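Local coordinates for protein hydrolase, haloacid dehalogenase-like family (Pseudomonas syringae pv. tomato, PDB 3S6J) that binds calcium and probably hydrolyses phosphorylated substrates, perhaps sugar phosphates, as a haloacid dehalogenase-like hydrolase, at residues Q81-L86 / A121-K126; A26-A31 / G53-S58. All coordinates share one frame; numbering follows the deposited sequence.

Contact 1: Q81-L86 / A121-K126; sequences QAYERL and ATINLK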
ATOM      1  N   GLN E  81       2.569   5.358 -20.436  1.00 40.35           N
ATOM      2  CA  GLN E  81       1.290   5.297 -21.110  1.00 39.76           C
ATOM      3  C   GLN E  81       0.168   4.940 -20.137  1.00 40.56           C
ATOM      4  O   GLN E  81      -0.868   5.607 -20.117  1.00 40.72           O
ATOM      5  CB  GLN E  81       1.353   4.330 -22.294  1.00 41.16           C
ATOM      6  CG  GLN E  81       2.211   4.869 -23.453  1.00 44.94           C
ATOM      7  CD  GLN E  81       2.980   3.793 -24.216  1.00 48.35           C
ATOM      8  OE1 GLN E  81       2.481   2.681 -24.442  1.00 47.29           O
ATOM      9  NE2 GLN E  81       4.207   4.127 -24.623  1.00 50.57           N
ATOM     10  N   ALA E  82       0.366   3.908 -19.322  1.00 39.07           N
ATOM     11  CA  ALA E  82      -0.667   3.534 -18.359  1.00 39.64           C
ATOM     12  C   ALA E  82      -0.910   4.662 -17.362  1.00 38.94           C
ATOM     13  O   ALA E  82      -2.047   4.906 -16.964  1.00 38.64           O
ATOM     14  CB  ALA E  82      -0.327   2.236 -17.647  1.00 38.42           C
ATOM     15  N   TYR E  83       0.152   5.358 -16.969  1.00 37.43           N
ATOM     16  CA  TYR E  83       0.000   6.465 -16.026  1.00 39.22           C
ATOM     17  C   TYR E  83      -0.858   7.562 -16.653  1.00 40.15           C
ATOM     18  O   TYR E  83      -1.813   8.014 -16.045  1.00 40.98           O
ATOM     19  CB  TYR E  83       1.359   7.034 -15.594  1.00 37.70           C
ATOM     20  CG  TYR E  83       1.298   7.869 -14.330  1.00 38.35           C
ATOM     21  CD1 TYR E  83       1.364   9.265 -14.373  1.00 37.84           C
ATOM     22  CD2 TYR E  83       1.160   7.260 -13.087  1.00 39.76           C
ATOM     23  CE1 TYR E  83       1.311  10.022 -13.211  1.00 36.63           C
ATOM     24  CE2 TYR E  83       1.090   8.005 -11.924  1.00 38.08           C
ATOM     25  CZ  TYR E  83       1.168   9.380 -11.990  1.00 38.06           C
ATOM     26  OH  TYR E  83       1.097  10.088 -10.815  1.00 39.95           O
ATOM     27  N   GLU E  84      -0.514   7.985 -17.864  1.00 38.86           N
ATOM     28  CA  GLU E  84      -1.281   9.004 -18.557  1.00 42.49           C
ATOM     29  C   GLU E  84      -2.762   8.656 -18.485  1.00 43.09           C
ATOM     30  O   GLU E  84      -3.602   9.520 -18.207  1.00 44.85           O
ATOM     31  CB  GLU E  84      -0.852   9.121 -20.029  1.00 46.02           C
ATOM     32  CG  GLU E  84       0.634   9.422 -20.257  1.00 48.54           C
ATOM     33  CD  GLU E  84       1.001   9.514 -21.746  1.00 57.02           C
ATOM     34  OE1 GLU E  84       2.197   9.296 -22.095  1.00 55.20           O
ATOM     35  OE2 GLU E  84       0.088   9.797 -22.568  1.00 59.39           O
ATOM     36  N   ARG E  85      -3.094   7.389 -18.728  1.00 42.62           N
ATOM     37  CA  ARG E  85      -4.500   6.985 -18.740  1.00 41.11           C
ATOM     38  C   ARG E  85      -5.136   7.157 -17.368  1.00 39.90           C
ATOM     39  O   ARG E  85      -6.347   7.205 -17.241  1.00 41.57           O
ATOM     40  CB  ARG E  85      -4.663   5.549 -19.248  1.00 41.25           C
ATOM     41  CG  ARG E  85      -4.331   5.386 -20.736  1.00 44.19           C
ATOM     42  CD  ARG E  85      -4.658   4.001 -21.270  1.00 42.26           C
ATOM     43  NE  ARG E  85      -3.821   2.950 -20.692  1.00 46.28           N
ATOM     44  CZ  ARG E  85      -2.704   2.473 -21.244  1.00 46.34           C
ATOM     45  NH1 ARG E  85      -2.264   2.957 -22.405  1.00 46.45           N
ATOM     46  NH2 ARG E  85      -2.019   1.513 -20.627  1.00 44.24           N
ATOM     47  N   LEU E  86      -4.321   7.274 -16.331  1.00 39.10           N
ATOM     48  CA  LEU E  86      -4.862   7.415 -14.988  1.00 39.96           C
ATOM     49  C   LEU E  86      -4.776   8.856 -14.461  1.00 40.46           C
ATOM     50  O   LEU E  86      -5.076   9.123 -13.293  1.00 38.37           O
ATOM     51  CB  LEU E  86      -4.138   6.463 -14.041  1.00 38.44           C
ATOM     52  CG  LEU E  86      -4.245   4.991 -14.422  1.00 40.51           C
ATOM     53  CD1 LEU E  86      -3.151   4.177 -13.757  1.00 38.34           C
ATOM     54  CD2 LEU E  86      -5.615   4.446 -14.083  1.00 41.06           C
ATOM     55  N   ALA E 121       5.923  13.962 -13.600  1.00 41.61           N
ATOM     56  CA  ALA E 121       5.971  15.163 -12.775  1.00 41.33           C
ATOM     57  C   ALA E 121       5.018  16.261 -13.246  1.00 43.73           C
ATOM     58  O   ALA E 121       4.460  16.994 -12.431  1.00 42.53           O
ATOM     59  CB  ALA E 121       7.398  15.688 -12.673  1.00 43.30           C
ATOM     60  N   THR E 122       4.830  16.386 -14.556  1.00 44.42           N
ATOM     61  CA  THR E 122       3.897  17.390 -15.085  1.00 43.95           C
ATOM     62  C   THR E 122       2.456  17.052 -14.723  1.00 42.98           C
ATOM     63  O   THR E 122       1.661  17.933 -14.395  1.00 44.61           O
ATOM     64  CB  THR E 122       4.014  17.546 -16.617  1.00 45.65           C
ATOM     65  OG1 THR E 122       5.349  17.943 -16.962  1.00 46.91           O
ATOM     66  CG2 THR E 122       3.041  18.602 -17.097  1.00 47.67           C
ATOM     67  N   ILE E 123       2.126  15.767 -14.774  1.00 42.31           N
ATOM     68  CA  ILE E 123       0.797  15.295 -14.411  1.00 41.33           C
ATOM     69  C   ILE E 123       0.448  15.597 -12.945  1.00 43.61           C
ATOM     70  O   ILE E 123      -0.618  16.148 -12.650  1.00 42.92           O
ATOM     71  CB  ILE E 123       0.641  13.786 -14.705  1.00 39.96           C
ATOM     72  CG1 ILE E 123       0.545  13.557 -16.220  1.00 40.33           C
ATOM     73  CG2 ILE E 123      -0.563  13.209 -13.964  1.00 38.28           C
ATOM     74  CD1 ILE E 123       0.942  12.165 -16.683  1.00 41.92           C
ATOM     75  N   ASN E 124       1.335  15.248 -12.020  1.00 40.68           N
ATOM     76  CA  ASN E 124       1.002  15.437 -10.613  1.00 40.12           C
ATOM     77  C   ASN E 124       0.866  16.915 -10.260  1.00 40.55           C
ATOM     78  O   ASN E 124       0.023  17.292  -9.457  1.00 41.68           O
ATOM     79  CB  ASN E 124       2.031  14.761  -9.715  1.00 39.81           C
ATOM     80  CG  ASN E 124       2.197  13.291 -10.028  1.00 38.94           C
ATOM     81  OD1 ASN E 124       3.318  12.782 -10.135  1.00 41.91           O
ATOM     82  ND2 ASN E 124       1.085  12.596 -10.172  1.00 37.81           N
ATOM     83  N   LEU E 125       1.703  17.745 -10.877  1.00 42.53           N
ATOM     84  CA  LEU E 125       1.714  19.180 -10.624  1.00 42.92           C
ATOM     85  C   LEU E 125       0.381  19.846 -10.968  1.00 44.82           C
ATOM     86  O   LEU E 125      -0.026  20.800 -10.314  1.00 44.96           O
ATOM     87  CB  LEU E 125       2.834  19.843 -11.422  1.00 45.76           C
ATOM     88  CG  LEU E 125       4.285  19.525 -11.064  1.00 45.24           C
ATOM     89  CD1 LEU E 125       5.203  20.061 -12.137  1.00 49.25           C
ATOM     90  CD2 LEU E 125       4.653  20.118  -9.731  1.00 42.87           C
ATOM     91  N   LYS E 126      -0.284  19.352 -12.008  1.00 45.18           N
ATOM     92  CA  LYS E 126      -1.624  19.827 -12.352  1.00 45.72           C
ATOM     93  C   LYS E 126      -2.561  19.735 -11.144  1.00 46.66           C
ATOM     94  O   LYS E 126      -3.332  20.656 -10.874  1.00 46.48           O
ATOM     95  CB  LYS E 126      -2.209  19.015 -13.513  1.00 43.72           C
ATOM     96  CG  LYS E 126      -1.256  18.789 -14.683  1.00 47.19           C
ATOM     97  CD  LYS E 126      -1.217  19.986 -15.619  1.00 51.44           C
ATOM     98  CE  LYS E 126      -0.495  19.655 -16.924  1.00 53.47           C
ATOM     99  NZ  LYS E 126      -0.730  20.690 -17.978  1.00 58.68           N
TER
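Tyr83 reaches from helix 69-85 to helix 118-127 and ends in a hydrogen bond: Asn124 ND2 donates to Tyr83 OH over 2.6 Å. The N-H...O angle of 174° makes the bond almost straight, and the acceptor lies essentially in the amide plane of Asn124. Ring and amide nevertheless meet at about a right angle, the nitrogen arriving at the ring's edge, in its plane.

Beside this polar end runs an apolar flank. Ile123 meets the CD1/CE1 side of the phenol, its CD1 near the ring plane and 3.7 Å from Tyr83 CD1, its CG2 out of that plane and 3.8 Å from Tyr83 CE1, the two side chains pointing in opposite senses past one another. The same delta carbon, Ile123 CD1, also comes within 4.3 Å of Glu84 CA, although the Glu84 CB points away from helix 118-127 and the residue is exposed.

What sets the reach is the first torsion of Tyr83: with CG trans to the backbone nitrogen (chi1 -162°), the ring extends across the gap between the helices. That gap is wide, the short axes approaching to 11.1 Å at an angle of 14°, and Tyr83 and Ile123 share most of the bridging. The hydroxyl of this buried tyrosine receives a nearly linear bond that should limit swinging of the Asn124 amide. Asn124 in turn stands about 4 Å, side chain to side chain, from the calcium ligand Asp14, consistent with a second-shell place for Asn124 beside the metal site.

Tyr83 and Asn124 both touch Ser20 and Ile90, while Tyr83 also packs on Gln23 of helix 21-34. The contact thus joins the end of helix 69-85 to helix 118-127, which follows the central-sheet strand 110-113, with helix 21-34 alongside.

Contact 2: A26-A31 / G53-S58; sequences AAWKEA and GLMLKS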
ATOM      1  N   ALA E  26      -0.379   0.871 -10.012  1.00 30.02           N
ATOM      2  CA  ALA E  26      -1.239   0.238 -11.014  1.00 29.65           C
ATOM      3  C   ALA E  26      -0.607   0.298 -12.403  1.00 29.84           C
ATOM      4  O   ALA E  26      -0.635  -0.686 -13.158  1.00 29.41           O
ATOM      5  CB  ALA E  26      -2.609   0.897 -11.012  1.00 32.33           C
ATOM      6  N   ALA E  27       0.005   1.439 -12.712  1.00 30.26           N
ATOM      7  CA  ALA E  27       0.723   1.634 -13.970  1.00 30.15           C
ATOM      8  C   ALA E  27       1.903   0.670 -14.123  1.00 32.81           C
ATOM      9  O   ALA E  27       2.111   0.105 -15.201  1.00 30.79           O
ATOM     10  CB  ALA E  27       1.198   3.084 -14.101  1.00 30.70           C
ATOM     11  N   TRP E  28       2.703   0.511 -13.064  1.00 31.25           N
ATOM     12  CA  TRP E  28       3.784  -0.465 -13.120  1.00 30.66           C
ATOM     13  C   TRP E  28       3.248  -1.887 -13.274  1.00 29.93           C
ATOM     14  O   TRP E  28       3.801  -2.675 -14.042  1.00 28.25           O
ATOM     15  CB  TRP E  28       4.726  -0.354 -11.918  1.00 31.02           C
ATOM     16  CG  TRP E  28       5.705   0.754 -12.101  1.00 34.36           C
ATOM     17  CD1 TRP E  28       5.779   1.910 -11.384  1.00 31.54           C
ATOM     18  CD2 TRP E  28       6.713   0.848 -13.122  1.00 33.46           C
ATOM     19  NE1 TRP E  28       6.775   2.705 -11.874  1.00 31.57           N
ATOM     20  CE2 TRP E  28       7.371   2.079 -12.941  1.00 33.78           C
ATOM     21  CE3 TRP E  28       7.129   0.003 -14.158  1.00 31.83           C
ATOM     22  CZ2 TRP E  28       8.427   2.496 -13.764  1.00 35.23           C
ATOM     23  CZ3 TRP E  28       8.187   0.413 -14.976  1.00 35.07           C
ATOM     24  CH2 TRP E  28       8.822   1.646 -14.774  1.00 35.77           C
ATOM     25  N   LYS E  29       2.167  -2.200 -12.553  1.00 27.95           N
ATOM     26  CA  LYS E  29       1.593  -3.540 -12.567  1.00 29.99           C
ATOM     27  C   LYS E  29       1.163  -3.951 -13.977  1.00 31.80           C
ATOM     28  O   LYS E  29       1.428  -5.066 -14.425  1.00 31.78           O
ATOM     29  CB  LYS E  29       0.406  -3.642 -11.601  1.00 31.77           C
ATOM     30  CG  LYS E  29      -0.284  -5.005 -11.614  1.00 31.28           C
ATOM     31  CD  LYS E  29       0.709  -6.134 -11.267  1.00 30.10           C
ATOM     32  CE  LYS E  29      -0.050  -7.410 -10.937  1.00 29.16           C
ATOM     33  NZ  LYS E  29       0.802  -8.622 -11.053  1.00 32.40           N
ATOM     34  N   GLU E  30       0.514  -3.023 -14.661  1.00 31.02           N
ATOM     35  CA  GLU E  30       0.027  -3.210 -16.021  1.00 32.33           C
ATOM     36  C   GLU E  30       1.182  -3.348 -16.997  1.00 34.68           C
ATOM     37  O   GLU E  30       1.165  -4.226 -17.877  1.00 36.43           O
ATOM     38  CB  GLU E  30      -0.863  -2.023 -16.395  1.00 35.34           C
ATOM     39  CG  GLU E  30      -1.194  -1.901 -17.856  1.00 40.63           C
ATOM     40  CD  GLU E  30      -2.300  -0.879 -18.084  1.00 44.03           C
ATOM     41  OE1 GLU E  30      -2.890  -0.415 -17.086  1.00 42.50           O
ATOM     42  OE2 GLU E  30      -2.583  -0.535 -19.251  1.00 47.32           O
ATOM     43  N   ALA E  31       2.203  -2.508 -16.838  1.00 32.07           N
ATOM     44  CA  ALA E  31       3.422  -2.654 -17.658  1.00 33.27           C
ATOM     45  C   ALA E  31       4.154  -3.973 -17.442  1.00 31.83           C
ATOM     46  O   ALA E  31       4.622  -4.597 -18.404  1.00 34.17           O
ATOM     47  CB  ALA E  31       4.378  -1.496 -17.442  1.00 31.94           C
ATOM     48  N   GLY E  53      14.672   2.819 -13.379  1.00 40.58           N
ATOM     49  CA  GLY E  53      15.808   1.973 -13.703  1.00 40.48           C
ATOM     50  C   GLY E  53      16.250   1.120 -12.533  1.00 41.58           C
ATOM     51  O   GLY E  53      16.451  -0.085 -12.671  1.00 41.40           O
ATOM     52  N   LEU E  54      16.392   1.761 -11.373  1.00 40.93           N
ATOM     53  CA  LEU E  54      16.831   1.095 -10.159  1.00 40.88           C
ATOM     54  C   LEU E  54      15.725   0.181  -9.660  1.00 42.01           C
ATOM     55  O   LEU E  54      15.964  -0.919  -9.171  1.00 42.25           O
ATOM     56  CB  LEU E  54      17.171   2.132  -9.089  1.00 40.69           C
ATOM     57  CG  LEU E  54      18.382   1.816  -8.209  1.00 45.35           C
ATOM     58  CD1 LEU E  54      18.236   0.447  -7.539  1.00 45.95           C
ATOM     59  CD2 LEU E  54      19.678   1.875  -9.044  1.00 46.95           C
HETATM   60  N   MSE E  55      14.496   0.642  -9.780  1.00 39.96           N
HETATM   61  CA  MSE E  55      13.393  -0.178  -9.354  1.00 42.85           C
HETATM   62  C   MSE E  55      13.406  -1.491 -10.148  1.00 44.20           C
HETATM   63  O   MSE E  55      13.306  -2.581  -9.576  1.00 41.06           O
HETATM   64  CB  MSE E  55      12.092   0.577  -9.562  1.00 41.88           C
HETATM   65  CG  MSE E  55      10.905  -0.112  -8.981  1.00 45.86           C
HETATM   66 SE   MSE E  55       9.300   0.655  -9.735  1.00 67.03          SE
HETATM   67  CE  MSE E  55       9.691   2.541  -9.412  1.00 39.48           C
ATOM     68  N   LEU E  56      13.549  -1.378 -11.467  1.00 41.72           N
ATOM     69  CA  LEU E  56      13.551  -2.553 -12.333  1.00 42.80           C
ATOM     70  C   LEU E  56      14.677  -3.524 -11.974  1.00 44.47           C
ATOM     71  O   LEU E  56      14.436  -4.717 -11.803  1.00 44.81           O
ATOM     72  CB  LEU E  56      13.619  -2.141 -13.803  1.00 42.24           C
ATOM     73  CG  LEU E  56      12.339  -2.239 -14.643  1.00 42.80           C
ATOM     74  CD1 LEU E  56      11.083  -2.227 -13.808  1.00 39.88           C
ATOM     75  CD2 LEU E  56      12.304  -1.105 -15.651  1.00 41.15           C
ATOM     76  N   LYS E  57      15.900  -3.015 -11.856  1.00 42.69           N
ATOM     77  CA  LYS E  57      17.005  -3.821 -11.348  1.00 45.08           C
ATOM     78  C   LYS E  57      16.664  -4.461 -10.003  1.00 45.92           C
ATOM     79  O   LYS E  57      16.957  -5.630  -9.758  1.00 47.50           O
ATOM     80  CB  LYS E  57      18.259  -2.975 -11.168  1.00 43.38           C
ATOM     81  CG  LYS E  57      18.930  -2.576 -12.466  1.00 49.07           C
ATOM     82  CD  LYS E  57      20.441  -2.456 -12.281  1.00 48.73           C
ATOM     83  CE  LYS E  57      20.795  -1.924 -10.894  1.00 47.90           C
ATOM     84  NZ  LYS E  57      22.207  -2.281 -10.514  1.00 51.23           N
ATOM     85  N   SER E  58      16.057  -3.682  -9.122  1.00 42.99           N
ATOM     86  CA  SER E  58      15.781  -4.162  -7.778  1.00 43.86           C
ATOM     87  C   SER E  58      14.813  -5.348  -7.769  1.00 45.04           C
ATOM     88  O   SER E  58      15.122  -6.401  -7.209  1.00 45.82           O
ATOM     89  CB  SER E  58      15.257  -3.028  -6.904  1.00 41.95           C
ATOM     90  OG  SER E  58      15.254  -3.443  -5.555  1.00 45.15           O
TER
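The indole of Trp28 receives the selenium of Met55, a selenomethionine, over one face: SE stands 3.9 Å from the centroid of the five-membered ring and only 11° off its normal. This is a Met-aromatic contact in its face-on form. The terminal methyl follows the indole, with Met55 CE 3.8 Å from Trp28 NE1; the bend at chi3 (-51°) lets selenium and methyl both lie close to the pyrrole part. Here the contact is close and wholly buried.

At the benzene end it is sparser. A single carbon, Leu56 CD1, approaches Trp28 CZ3 at 4.1 Å, obliquely to the ring. The helices themselves stay apart, their nearest alpha carbons, Trp28 CA and Leu56 CA, being 10.0 Å from each other, and side chains bridge the distance without any hydrogen bond. Further round helix 52-63, Leu54 and Lys57 are exposed on the solvent side.

Trp28 also stacks with His79 of helix 69-85 and touches Ile44 of helix 41-47. Such a helical bundle, inserted shortly after the DxDxT motif of the core, is typical of the alpha-helical C1 cap of HAD hydrolases, and the position of these helices is consistent with that.

Overall arrangement
Contact 2 is buried and apolar, held by selenium and carbon on an indole within the probable cap helices. Contact 1 is only partly buried and mixes carbon packing with a directed hydrogen bond where the probable cap meets helix 118-127 of the sheet-containing core, nearer the calcium ligand Asp14. The two share no helix, yet helices 21-34 and 69-85 join them directly: Arg85 NH2 forms a salt bridge with Glu30 OE2 at 2.5 Å, and Ala82 CB packs 3.9 Å from Ala27 CA. Their centres lie 16 Å apart, and contact 2 closes along the chain before contact 1 opens.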